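Local coordinates for protein putative HAD family hydrolase (Streptomyces avermitilis, PDB 3MMZ) that probably acts as a metal-dependent HAD-family phosphatase of the KdsC type, here the C-terminal domain of a longer protein predicted to make CMP-N-acylneuraminate, at residues Asp13-Asp18 with Ser54-Leu59; Glu103-Val108 with Ala119-Pro124. All coordinates share one frame; numbering follows the deposited sequence.

Interaction 1 of 2, residues Asp13-Asp18 with Ser54-Leu59; sequences DAVVLD and SGLTML. With CA (calcium ion), chain M.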
# COMPACT_ATOMS: atom_id res chain seq x y z
N ASP D 13 -27.48 -10.16 21.97
CA ASP D 13 -27.29 -11.18 23.01
C ASP D 13 -26.34 -12.29 22.58
O ASP D 13 -25.86 -13.06 23.42
CB ASP D 13 -28.63 -11.78 23.42
CG ASP D 13 -29.61 -10.74 23.92
OD1 ASP D 13 -29.19 -9.82 24.66
OD2 ASP D 13 -30.79 -10.83 23.57
N ALA D 14 -26.04 -12.36 21.28
CA ALA D 14 -25.22 -13.43 20.73
C ALA D 14 -24.28 -12.94 19.63
O ALA D 14 -24.64 -12.01 18.90
CB ALA D 14 -26.10 -14.53 20.18
N VAL D 15 -23.12 -13.56 19.51
CA VAL D 15 -22.18 -13.29 18.41
C VAL D 15 -21.82 -14.61 17.73
O VAL D 15 -21.20 -15.50 18.34
CB VAL D 15 -20.88 -12.57 18.89
CG1 VAL D 15 -19.86 -12.46 17.76
CG2 VAL D 15 -21.20 -11.18 19.43
N VAL D 16 -22.22 -14.74 16.47
CA VAL D 16 -21.97 -15.95 15.70
C VAL D 16 -20.97 -15.64 14.59
O VAL D 16 -21.16 -14.68 13.84
CB VAL D 16 -23.28 -16.55 15.12
CG1 VAL D 16 -22.99 -17.86 14.39
CG2 VAL D 16 -24.30 -16.79 16.25
N LEU D 17 -19.92 -16.44 14.51
CA LEU D 17 -18.82 -16.18 13.57
C LEU D 17 -18.66 -17.27 12.51
O LEU D 17 -18.58 -18.45 12.83
CB LEU D 17 -17.50 -16.01 14.33
CG LEU D 17 -17.46 -15.02 15.50
CD1 LEU D 17 -16.17 -15.18 16.29
CD2 LEU D 17 -17.61 -13.58 15.03
N ASP D 18 -18.64 -16.85 11.25
CA ASP D 18 -18.10 -17.67 10.19
C ASP D 18 -16.58 -17.86 10.44
O ASP D 18 -15.99 -17.11 11.22
CB ASP D 18 -18.36 -16.99 8.84
CG ASP D 18 -17.67 -17.69 7.69
OD1 ASP D 18 -17.88 -18.91 7.51
OD2 ASP D 18 -16.91 -17.02 6.98
N SER D 54 -18.03 -10.77 28.67
CA SER D 54 -19.14 -9.83 28.82
C SER D 54 -20.51 -10.53 28.90
O SER D 54 -21.54 -9.87 29.11
CB SER D 54 -19.12 -8.78 27.71
OG SER D 54 -19.70 -9.26 26.51
N GLY D 55 -20.53 -11.85 28.74
CA GLY D 55 -21.78 -12.62 28.88
C GLY D 55 -22.53 -12.86 27.59
O GLY D 55 -23.66 -13.36 27.61
N LEU D 56 -21.93 -12.51 26.46
CA LEU D 56 -22.54 -12.77 25.17
C LEU D 56 -22.45 -14.25 24.83
O LEU D 56 -21.43 -14.88 25.09
CB LEU D 56 -21.86 -11.95 24.07
CG LEU D 56 -22.19 -10.46 24.05
CD1 LEU D 56 -21.16 -9.72 23.21
CD2 LEU D 56 -23.59 -10.22 23.49
N THR D 57 -23.52 -14.80 24.27
CA THR D 57 -23.50 -16.18 23.81
C THR D 57 -22.76 -16.28 22.47
O THR D 57 -23.13 -15.61 21.50
CB THR D 57 -24.93 -16.75 23.70
OG1 THR D 57 -25.63 -16.54 24.93
CG2 THR D 57 -24.89 -18.24 23.40
N MSE D 58 -21.70 -17.09 22.44
CA MSE D 58 -20.79 -17.18 21.30
C MSE D 58 -20.99 -18.46 20.51
O MSE D 58 -21.48 -19.47 21.05
CB MSE D 58 -19.33 -17.13 21.76
CG MSE D 58 -19.01 -16.12 22.84
SE MSE D 58 -19.10 -14.27 22.19
CE MSE D 58 -17.79 -14.32 20.75
N LEU D 59 -20.59 -18.43 19.24
CA LEU D 59 -20.68 -19.60 18.37
C LEU D 59 -19.87 -19.40 17.11
O LEU D 59 -19.94 -18.35 16.49
CB LEU D 59 -22.14 -19.88 17.98
CG LEU D 59 -22.41 -21.13 17.14
CD1 LEU D 59 -22.14 -22.41 17.93
CD2 LEU D 59 -23.82 -21.13 16.57
CA CA M . -16.34 -17.93 4.79
O HOH W 1 -16.29 -20.31 5.11
O HOH W 2 -14.97 -18.10 2.89
O HOH W 3 -18.60 -17.96 4.17
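Val15 and Met58, a selenomethionine, lie side by side and point the same way, the centre of the packing on their face of the sheet. The Met58 chain is bent at both chi2 and chi3 (-70° and -58°), which carries its methyl CE back to 4.0 Å from Val15 CB. On that face the Val15 methyl CG2 also meets Leu56 CD1 at 4.1 Å, and Leu51 of helix 42-53 covers Met58 and Leu56. Across the sheet Val16 and Leu59 run alongside each other, with Val16 CG1 4.0 Å from Leu59 CD2 and Trp94 of helix 87-98 packed on both. Backbone bonds stitch the parallel strands 14-17 and 57-59 together: Val15 N gives to Thr57 O at 2.9 Å, and Leu17 N to Leu59 O at 2.8 Å, while the bond from Leu59 N to Val15 O is weak. These are the first and second strands of the Rossmann-like HAD core, the former central in the parallel sheet. At its C-terminal end, Asp18 points away from segment 54-59 and binds the calcium ion through OD2 at 2.4 Å; three waters, Asp20 O and Asn110 OD1 complete the site. Water 1, itself on the calcium, donates to Asp18 OD1. Asp18 and Asp20 match the DxD signature of HAD enzymes.

The opposite end of the pair is more open to solvent, with Asp13, Leu56 and Thr57 all partly exposed. Thr57 N bonds Asp13 O firmly at 3.0 Å, and Leu56 CD2 rests against the same carbonyl group. Asp13 points away from 54-59, and its carboxylate forms a salt bridge with Arg104. Beyond Leu56, Gly55 ends helix 42-53 in a Schellman motif and lies at the solvent-exposed margin with Ser54.

Interaction 2 of 2, residues Glu103-Val108 with Ala119-Pro124; sequences ERVLYV and ALVGWP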
# COMPACT_ATOMS: atom_id res chain seq x y z
N GLU D 103 -33.25 -11.27 15.95
CA GLU D 103 -33.08 -9.82 15.82
C GLU D 103 -31.96 -9.27 16.72
O GLU D 103 -31.48 -8.14 16.51
CB GLU D 103 -34.40 -9.08 16.07
CG GLU D 103 -35.17 -9.49 17.32
CD GLU D 103 -36.28 -10.52 17.05
OE1 GLU D 103 -36.09 -11.45 16.23
OE2 GLU D 103 -37.34 -10.39 17.69
N ARG D 104 -31.53 -10.06 17.70
CA ARG D 104 -30.49 -9.66 18.65
C ARG D 104 -29.24 -10.52 18.48
O ARG D 104 -28.43 -10.66 19.40
CB ARG D 104 -31.02 -9.66 20.09
CG ARG D 104 -32.16 -8.64 20.33
CD ARG D 104 -32.67 -8.63 21.77
NE ARG D 104 -31.58 -8.52 22.73
CZ ARG D 104 -31.03 -7.37 23.13
NH1 ARG D 104 -31.47 -6.21 22.67
NH2 ARG D 104 -30.03 -7.40 24.00
N VAL D 105 -29.08 -11.09 17.29
CA VAL D 105 -27.90 -11.87 16.95
C VAL D 105 -27.02 -11.07 15.98
O VAL D 105 -27.50 -10.49 14.99
CB VAL D 105 -28.27 -13.26 16.36
CG1 VAL D 105 -27.02 -14.02 15.91
CG2 VAL D 105 -29.03 -14.09 17.40
N LEU D 106 -25.73 -11.04 16.29
CA LEU D 106 -24.73 -10.49 15.39
C LEU D 106 -24.04 -11.65 14.69
O LEU D 106 -23.46 -12.53 15.34
CB LEU D 106 -23.74 -9.63 16.18
CG LEU D 106 -22.78 -8.74 15.38
CD1 LEU D 106 -22.27 -7.61 16.27
CD2 LEU D 106 -21.62 -9.57 14.86
N TYR D 107 -24.11 -11.67 13.36
CA TYR D 107 -23.45 -12.71 12.59
C TYR D 107 -22.41 -12.09 11.68
O TYR D 107 -22.72 -11.16 10.95
CB TYR D 107 -24.45 -13.50 11.74
CG TYR D 107 -23.78 -14.55 10.86
CD1 TYR D 107 -23.51 -15.83 11.36
CD2 TYR D 107 -23.43 -14.27 9.54
CE1 TYR D 107 -22.89 -16.80 10.56
CE2 TYR D 107 -22.82 -15.24 8.73
CZ TYR D 107 -22.55 -16.50 9.25
OH TYR D 107 -21.95 -17.47 8.48
N VAL D 108 -21.19 -12.62 11.70
CA VAL D 108 -20.09 -12.10 10.87
C VAL D 108 -19.75 -13.07 9.76
O VAL D 108 -19.49 -14.25 10.03
CB VAL D 108 -18.80 -11.87 11.70
CG1 VAL D 108 -17.82 -10.96 10.94
CG2 VAL D 108 -19.13 -11.26 13.03
N ALA D 119 -29.76 -12.71 6.18
CA ALA D 119 -31.21 -12.47 6.13
C ALA D 119 -31.94 -12.88 7.42
O ALA D 119 -32.96 -12.29 7.77
CB ALA D 119 -31.85 -13.18 4.92
N LEU D 120 -31.41 -13.91 8.08
CA LEU D 120 -31.99 -14.43 9.33
C LEU D 120 -31.81 -13.50 10.53
O LEU D 120 -32.70 -13.41 11.38
CB LEU D 120 -31.34 -15.78 9.65
CG LEU D 120 -32.05 -17.02 10.22
CD1 LEU D 120 -33.17 -16.72 11.23
CD2 LEU D 120 -32.59 -17.85 9.08
N VAL D 121 -30.67 -12.81 10.62
CA VAL D 121 -30.28 -12.15 11.87
C VAL D 121 -30.46 -10.64 11.85
O VAL D 121 -30.55 -10.03 10.78
CB VAL D 121 -28.84 -12.50 12.29
CG1 VAL D 121 -28.68 -14.01 12.42
CG2 VAL D 121 -27.81 -11.92 11.30
N GLY D 122 -30.51 -10.04 13.04
CA GLY D 122 -30.70 -8.60 13.18
C GLY D 122 -29.47 -7.81 12.77
O GLY D 122 -29.60 -6.74 12.18
N TRP D 123 -28.29 -8.34 13.07
CA TRP D 123 -27.05 -7.60 12.89
C TRP D 123 -26.03 -8.36 12.03
O TRP D 123 -25.03 -8.86 12.56
CB TRP D 123 -26.47 -7.22 14.26
CG TRP D 123 -27.26 -6.14 14.96
CD1 TRP D 123 -28.32 -6.32 15.81
CD2 TRP D 123 -27.05 -4.73 14.87
NE1 TRP D 123 -28.79 -5.10 16.25
CE2 TRP D 123 -28.02 -4.11 15.69
CE3 TRP D 123 -26.13 -3.93 14.17
CZ2 TRP D 123 -28.10 -2.72 15.83
CZ3 TRP D 123 -26.21 -2.54 14.31
CH2 TRP D 123 -27.19 -1.96 15.13
N PRO D 124 -26.27 -8.45 10.71
CA PRO D 124 -25.27 -9.09 9.85
C PRO D 124 -24.10 -8.14 9.66
O PRO D 124 -24.32 -6.95 9.43
CB PRO D 124 -26.01 -9.30 8.53
CG PRO D 124 -27.12 -8.29 8.53
CD PRO D 124 -27.51 -8.12 9.96
O HOH W 4 -30.83 -5.26 18.23
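Val121 packs against Val105 and Tyr107, its two methyls dividing the work. CG1 meets Val105 CG1 at 3.9 Å, the two valine side chains crossing at about a right angle. Val121 CG1 stands anti to the carbonyl carbon (chi1 -56°), which puts CG2 between the backbone N and the carbonyl carbon, against Tyr107 CB at 3.7 Å. An alanine at Val121 would remove both methyls and would probably open a gap beside Val105 CG1 and Tyr107 CB. On the other face of the sheet the apolar contact is between Leu106 and Trp123, with Leu106 CB 4.1 Å from Trp123 CB.

Two backbone hydrogen bonds join the strands. Trp123 N gives to Val105 O at 3.0 Å, and Tyr107 N gives to Trp123 O at 3.1 Å. A nearly straight CA-H...O contact (173° at the hydrogen) runs from Gly122 CA to Glu103 O at 3.5 Å. Gly122, without a side chain, sits close against that same oxygen.

Side-chain polar contacts involve Trp123 and Tyr107. Water 4 sits in the plane of the Trp123 ring at its edge and accepts from NE1 at 2.8 Å; it also donates weakly to Glu103 O, linking the indole to the turn before the strand. Arg139 makes a cation-pi contact with the indole. Beyond CB the Tyr107 ring extends away from 119-124, and its hydroxyl is hydrogen-bonded to Asp114.

Strand 105-109, helix 115-120 and strand 123-126 thus form a beta-alpha-beta crossover of the Rossmann-like HAD core, with Val121 and Gly122 turning the chain from helix to strand and Tyr107 packing against the metal-binding Asp18.

From the N terminus, strand 14-17 is laid down first; interaction 1 closes when the chain, after the antiparallel hairpin 27-41 and helix 42-53, returns as strand 57-62 beside it. The chain then passes through helix 68-76, strand 80-82 and helix 87-98 before strand 105-109 joins the other side of strand 14-17. Interaction 2 closes the much shorter loop through helix 115-120. The two loops follow in series, neither nested nor crossed. Together they order four adjacent strands of one parallel sheet, 57-62, 14-17, 105-109 and 123-126, and the middle two meet directly: Leu17 CD2 packs on Val108 CG2 at 3.4 Å.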